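Local coordinates for protein beta-glucosidase (Saccharopolyspora erythraea D, PDB 5M6G) that probably hydrolyses terminal, non-reducing beta-D-glucosyl residues, releasing beta-D-glucose, as a glycoside hydrolase of family 3, at residues D82-S87 with L116-G121; P48-D53 with L382-F387. All blocks are in the same frame, centred on the assembly; numbering follows the deposited sequence. Where two conformers were deposited one is given.

Both contacts lie towards the periphery of the chain, about 14 Å apart between centres, and each is carried by one arginine. Contact 1 is a surface contact between two loops that lead from helices into neighbouring parallel strands; one face of its guanidinium is met by a proline CD, with a threonine alongside the chain and no hydrogen bond across. Contact 2 is partly buried and joins an N-terminal helix to a loop more than 300 residues later, through a two-pronged salt bridge. Residues 116-121 and 382-387 also meet directly: Leu-116 CD1 packs 3.4 Å from Phe-387 CZ and 3.7 Å from Pro-386 CG, so the C-terminal end of helix 101-116 is packed against the loop of contact 2.

Contact 1: D82-S87 with L116-G121; sequences DHRIGS and LSTPLG
Arg-84 reaches across to Thr-118 and Pro-119, and the contact is van der Waals packing, with no hydrogen bond between the two segments. Pro-119 CD, one corner of the proline ring, sits over one face of the Arg-84 guanidinium, 3.3 Å above that plane and displaced toward its rim, and lies 3.4 Å from Arg-84 NH2. The two side chains cross at about a right angle. Thr-118 slides past the arginine in the opposite direction, its methyl CG2 4.1 Å from Arg-84 NH1 and 4.2 Å from Arg-84 CD. The arginine chain bends at chi2 (-64°), which folds the guanidinium back along its own helix end.

Polar bonds stay within each side. Arg-84 NH1 is hydrogen-bonded to Ala-81 O, so the charged end is tied to the helix it follows while its face serves the proline. Replacing Arg-84 with an alanine would probably uncover the Pro-119 ring and the Thr-118 methyl and leave Ala-81 O without this donor. Across the way, Thr-118 OG1 accepts from Gly-121 N at 3.0 Å, an ST motif that closes the turn around Pro-119, and the same oxygen is also hydrogen-bonded to Ala-115 O.

Arg-84, of positive phi, is the first residue beyond helix 77-82 to leave helical geometry, in a Schellman motif, and the chain then turns into strand 87-90. Segment 116-121 likewise links helix 101-116 to strand 125-128. The contact therefore joins two successive helix-to-strand loops of the TIM-barrel-type N-terminal domain, whose strands 87-90 and 125-128 lie side by side in the parallel sheet.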
loop_
_atom_site.group_PDB
_atom_site.type_symbol
_atom_site.label_atom_id
_atom_site.label_comp_id
_atom_site.label_asym_id
_atom_site.label_seq_id
_atom_site.Cartn_x
_atom_site.Cartn_y
_atom_site.Cartn_z
ATOM N N ASP A 82 -0.323 30.577 4.804
ATOM C CA ASP A 82 0.510 31.554 5.509
ATOM C C ASP A 82 1.986 31.168 5.488
ATOM O O ASP A 82 2.852 32.047 5.437
ATOM C CB ASP A 82 0.044 31.720 6.958
ATOM C CG ASP A 82 -1.269 32.476 7.076
ATOM O OD1 ASP A 82 -1.754 33.026 6.064
ATOM O OD2 ASP A 82 -1.816 32.528 8.196
ATOM N N HIS A 83 2.301 29.871 5.529
ATOM C CA HIS A 83 3.689 29.424 5.537
ATOM C C HIS A 83 4.189 29.010 4.160
ATOM O O HIS A 83 5.339 28.554 4.039
ATOM C CB HIS A 83 3.865 28.275 6.541
ATOM C CG HIS A 83 3.728 28.712 7.967
ATOM N ND1 HIS A 83 2.546 28.611 8.668
ATOM C CD2 HIS A 83 4.615 29.298 8.807
ATOM C CE1 HIS A 83 2.714 29.098 9.885
ATOM N NE2 HIS A 83 3.961 29.523 9.994
ATOM N N ARG A 84 3.370 29.184 3.125
ATOM C CA ARG A 84 3.753 28.864 1.752
ATOM C C ARG A 84 4.150 27.394 1.641
ATOM O O ARG A 84 5.102 27.037 0.948
ATOM C CB ARG A 84 4.886 29.775 1.265
ATOM C CG ARG A 84 4.710 31.250 1.637
ATOM C CD ARG A 84 3.499 31.858 0.978
ATOM N NE ARG A 84 3.514 33.322 1.086
ATOM C CZ ARG A 84 2.604 34.051 1.725
ATOM N NH1 ARG A 84 1.573 33.465 2.324
ATOM N NH2 ARG A 84 2.719 35.373 1.754
ATOM N N ILE A 85 3.416 26.537 2.349
ATOM C CA ILE A 85 3.766 25.122 2.420
ATOM C C ILE A 85 3.426 24.438 1.101
ATOM O O ILE A 85 2.425 24.757 0.447
ATOM C CB ILE A 85 3.057 24.492 3.633
ATOM C CG1 ILE A 85 3.863 24.808 4.900
ATOM C CG2 ILE A 85 2.834 22.980 3.461
ATOM C CD1 ILE A 85 3.076 24.722 6.170
ATOM N N GLY A 86 4.284 23.505 0.679
ATOM C CA GLY A 86 4.135 22.931 -0.645
ATOM C C GLY A 86 3.136 21.795 -0.728
ATOM O O GLY A 86 2.555 21.556 -1.791
ATOM N N SER A 87 2.901 21.093 0.373
ATOM C CA SER A 87 2.086 19.898 0.283
ATOM C C SER A 87 1.392 19.640 1.604
ATOM O O SER A 87 1.874 20.046 2.665
ATOM C CB SER A 87 2.943 18.686 -0.105
ATOM O OG SER A 87 2.139 17.528 -0.245
ATOM N N LEU A 116 -3.875 28.852 -3.486
ATOM C CA LEU A 116 -3.947 29.681 -4.683
ATOM C C LEU A 116 -4.007 31.174 -4.380
ATOM O O LEU A 116 -3.832 31.974 -5.304
ATOM C CB LEU A 116 -5.167 29.287 -5.523
ATOM C CG LEU A 116 -5.215 27.884 -6.141
ATOM C CD1 LEU A 116 -6.555 27.652 -6.819
ATOM C CD2 LEU A 116 -4.096 27.635 -7.116
ATOM N N SER A 117 -4.234 31.576 -3.129
ATOM C CA SER A 117 -4.381 32.984 -2.773
ATOM C C SER A 117 -3.070 33.635 -2.350
ATOM O O SER A 117 -3.065 34.828 -2.017
ATOM C CB SER A 117 -5.403 33.145 -1.644
ATOM O OG SER A 117 -4.878 32.653 -0.422
ATOM N N THR A 118 -1.974 32.888 -2.339
ATOM C CA THR A 118 -0.683 33.418 -1.935
ATOM C C THR A 118 -0.137 34.320 -3.037
ATOM O O THR A 118 -0.647 34.316 -4.160
ATOM C CB THR A 118 0.285 32.273 -1.652
ATOM O OG1 THR A 118 0.541 31.566 -2.870
ATOM C CG2 THR A 118 -0.296 31.331 -0.621
ATOM N N PRO A 119 0.928 35.091 -2.760
ATOM C CA PRO A 119 1.433 36.009 -3.798
ATOM C C PRO A 119 1.819 35.320 -5.099
ATOM O O PRO A 119 1.528 35.852 -6.176
ATOM C CB PRO A 119 2.638 36.673 -3.110
ATOM C CG PRO A 119 2.239 36.704 -1.660
ATOM C CD PRO A 119 1.549 35.362 -1.445
ATOM N N LEU A 120 2.466 34.147 -5.043
ATOM C CA LEU A 120 2.789 33.424 -6.268
ATOM C C LEU A 120 1.683 32.478 -6.702
ATOM O O LEU A 120 1.644 32.094 -7.876
ATOM C CB LEU A 120 4.094 32.627 -6.102
ATOM C CG LEU A 120 5.328 33.508 -5.877
ATOM C CD1 LEU A 120 6.535 32.648 -5.529
ATOM C CD2 LEU A 120 5.605 34.323 -7.115
ATOM N N GLY A 121 0.786 32.102 -5.795
ATOM C CA GLY A 121 -0.308 31.224 -6.164
ATOM C C GLY A 121 0.125 29.832 -6.569
ATOM O O GLY A 121 -0.514 29.219 -7.433
#

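Contact 2: P48-D53 with L382-F387; sequences PDRVDD and LFERPF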
loop_
_atom_site.group_PDB
_atom_site.type_symbol
_atom_site.label_atom_id
_atom_site.label_comp_id
_atom_site.label_asym_id
_atom_site.label_seq_id
_atom_site.Cartn_x
_atom_site.Cartn_y
_atom_site.Cartn_z
ATOM N N PRO A 48 10.047 22.886 -18.021
ATOM C CA PRO A 48 11.287 23.427 -17.432
ATOM C C PRO A 48 11.395 24.945 -17.522
ATOM O O PRO A 48 11.966 25.563 -16.613
ATOM C CB PRO A 48 12.395 22.732 -18.238
ATOM C CG PRO A 48 11.786 21.526 -18.791
ATOM C CD PRO A 48 10.345 21.893 -19.072
ATOM N N ASP A 49 10.858 25.565 -18.581
ATOM C CA ASP A 49 10.867 27.030 -18.671
ATOM C C ASP A 49 9.915 27.658 -17.658
ATOM O O ASP A 49 10.196 28.738 -17.117
ATOM C CB ASP A 49 10.498 27.482 -20.083
ATOM C CG ASP A 49 11.465 26.968 -21.134
ATOM O OD1 ASP A 49 12.621 26.647 -20.783
ATOM O OD2 ASP A 49 11.064 26.882 -22.313
ATOM N N ARG A 50 8.770 27.011 -17.413
ATOM C CA ARG A 50 7.852 27.483 -16.382
ATOM C C ARG A 50 8.475 27.359 -14.998
ATOM O O ARG A 50 8.354 28.273 -14.171
ATOM C CB ARG A 50 6.536 26.694 -16.449
ATOM C CG ARG A 50 5.808 26.825 -17.792
ATOM C CD ARG A 50 4.446 26.108 -17.779
ATOM N NE ARG A 50 3.452 26.806 -16.964
ATOM C CZ ARG A 50 2.214 26.355 -16.764
ATOM N NH1 ARG A 50 1.830 25.206 -17.312
ATOM N NH2 ARG A 50 1.363 27.045 -16.014
ATOM N N VAL A 51 9.134 26.230 -14.729
ATOM C CA VAL A 51 9.849 26.045 -13.471
ATOM C C VAL A 51 10.924 27.116 -13.295
ATOM O O VAL A 51 11.046 27.728 -12.231
ATOM C CB VAL A 51 10.452 24.632 -13.415
ATOM C CG1 VAL A 51 11.403 24.526 -12.243
ATOM C CG2 VAL A 51 9.325 23.584 -13.312
ATOM N N ASP A 52 11.732 27.346 -14.330
ATOM C CA ASP A 52 12.783 28.363 -14.226
ATOM C C ASP A 52 12.209 29.731 -13.867
ATOM O O ASP A 52 12.748 30.439 -13.005
ATOM C CB ASP A 52 13.560 28.450 -15.538
ATOM C CG ASP A 52 14.500 27.275 -15.747
ATOM O OD1 ASP A 52 14.755 26.530 -14.776
ATOM O OD2 ASP A 52 14.992 27.105 -16.886
ATOM N N ASP A 53 11.115 30.126 -14.522
ATOM C CA ASP A 53 10.564 31.457 -14.289
ATOM C C ASP A 53 10.013 31.589 -12.875
ATOM O O ASP A 53 10.248 32.596 -12.199
ATOM C CB ASP A 53 9.473 31.761 -15.309
ATOM C CG ASP A 53 8.899 33.131 -15.123
ATOM O OD1 ASP A 53 9.601 34.097 -15.474
ATOM O OD2 ASP A 53 7.771 33.241 -14.600
ATOM N N LEU A 382 -1.510 21.135 -12.172
ATOM C CA LEU A 382 -2.104 21.831 -11.031
ATOM C C LEU A 382 -2.184 23.334 -11.247
ATOM O O LEU A 382 -3.030 23.998 -10.632
ATOM C CB LEU A 382 -1.306 21.533 -9.760
ATOM C CG LEU A 382 -1.443 20.092 -9.257
ATOM C CD1 LEU A 382 -0.516 19.839 -8.062
ATOM C CD2 LEU A 382 -2.890 19.796 -8.887
ATOM N N PHE A 383 -1.305 23.896 -12.078
ATOM C CA PHE A 383 -1.360 25.330 -12.337
ATOM C C PHE A 383 -2.493 25.693 -13.287
ATOM O O PHE A 383 -2.853 26.871 -13.383
ATOM C CB PHE A 383 -0.025 25.829 -12.913
ATOM C CG PHE A 383 1.095 25.916 -11.907
ATOM C CD1 PHE A 383 1.816 24.786 -11.540
ATOM C CD2 PHE A 383 1.447 27.137 -11.348
ATOM C CE1 PHE A 383 2.862 24.870 -10.625
ATOM C CE2 PHE A 383 2.490 27.230 -10.433
ATOM C CZ PHE A 383 3.198 26.102 -10.068
ATOM N N GLU A 384 -3.051 24.715 -13.996
ATOM C CA GLU A 384 -4.181 24.909 -14.895
ATOM C C GLU A 384 -5.491 24.404 -14.303
ATOM O O GLU A 384 -6.524 25.062 -14.456
ATOM C CB GLU A 384 -3.924 24.196 -16.231
ATOM C CG GLU A 384 -3.032 24.967 -17.202
ATOM C CD GLU A 384 -1.614 25.140 -16.693
ATOM O OE1 GLU A 384 -0.876 24.137 -16.570
ATOM O OE2 GLU A 384 -1.234 26.290 -16.403
ATOM N N ARG A 385 -5.460 23.263 -13.611
ATOM C CA ARG A 385 -6.658 22.586 -13.094
ATOM C C ARG A 385 -6.399 22.177 -11.652
ATOM O O ARG A 385 -6.075 21.015 -11.374
ATOM C CB ARG A 385 -7.005 21.362 -13.942
ATOM C CG ARG A 385 -7.406 21.686 -15.371
ATOM C CD ARG A 385 -7.358 20.453 -16.264
ATOM N NE ARG A 385 -5.983 20.037 -16.532
ATOM C CZ ARG A 385 -5.176 20.651 -17.395
ATOM N NH1 ARG A 385 -5.605 21.710 -18.078
ATOM N NH2 ARG A 385 -3.942 20.209 -17.578
ATOM N N PRO A 386 -6.507 23.111 -10.707
ATOM C CA PRO A 386 -6.107 22.805 -9.326
ATOM C C PRO A 386 -7.142 22.063 -8.487
ATOM O O PRO A 386 -6.780 21.556 -7.417
ATOM C CB PRO A 386 -5.840 24.198 -8.739
ATOM C CG PRO A 386 -6.709 25.092 -9.526
ATOM C CD PRO A 386 -6.654 24.560 -10.921
ATOM N N PHE A 387 -8.398 21.982 -8.908
ATOM C CA PHE A 387 -9.466 21.546 -8.020
ATOM C C PHE A 387 -9.905 20.116 -8.319
ATOM O O PHE A 387 -9.563 19.517 -9.339
ATOM C CB PHE A 387 -10.661 22.503 -8.108
ATOM C CG PHE A 387 -10.347 23.894 -7.628
ATOM C CD1 PHE A 387 -10.097 24.138 -6.281
ATOM C CD2 PHE A 387 -10.317 24.961 -8.514
ATOM C CE1 PHE A 387 -9.812 25.422 -5.835
ATOM C CE2 PHE A 387 -10.025 26.229 -8.074
ATOM C CZ PHE A 387 -9.767 26.463 -6.735
#
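An end-on, bidentate salt bridge joins Arg-50 of helix 47-57 to Glu-384 in the loop between helices 363-379 and 399-412. Arg-50 NH2 donates to the syn lone pair of Glu-384 OE2 at 2.7 Å, while Arg-50 NH1 meets Glu-384 OE1 at 3.0 Å in a nearly straight bond (171°), on its syn side but well out of the carboxylate plane. The pairing is twisted: the guanidinium and carboxylate planes stand 44° apart, although the carboxyl carbon lies at the guanidinium edge, in its plane. Glu-384 turns back at chi2 (65°), bringing its carboxylate round to face the arginine, which arrives from the opposite direction.

The close-packed side is that of Arg-50, a buried residue whose chain also touches Leu-45 and Phe-378. Its NH2 is shared between Glu-384 and Tyr-40 O, and this second bond probably limits the guanidinium's rotation further. Phe-383 adds little area; its ring leads away from the arginine to stack with Phe-378 of helix 363-379. The glutamate side is looser: Glu-384 is partly exposed and rests on Pro-43. The carboxylate is likely to balance the charge of the buried arginine, and the bridge joins helix 47-57 to the loop after helix 363-379. Beside the salt bridge, Phe-383 CB approaches Arg-50 NH2 obliquely, at 3.6 Å.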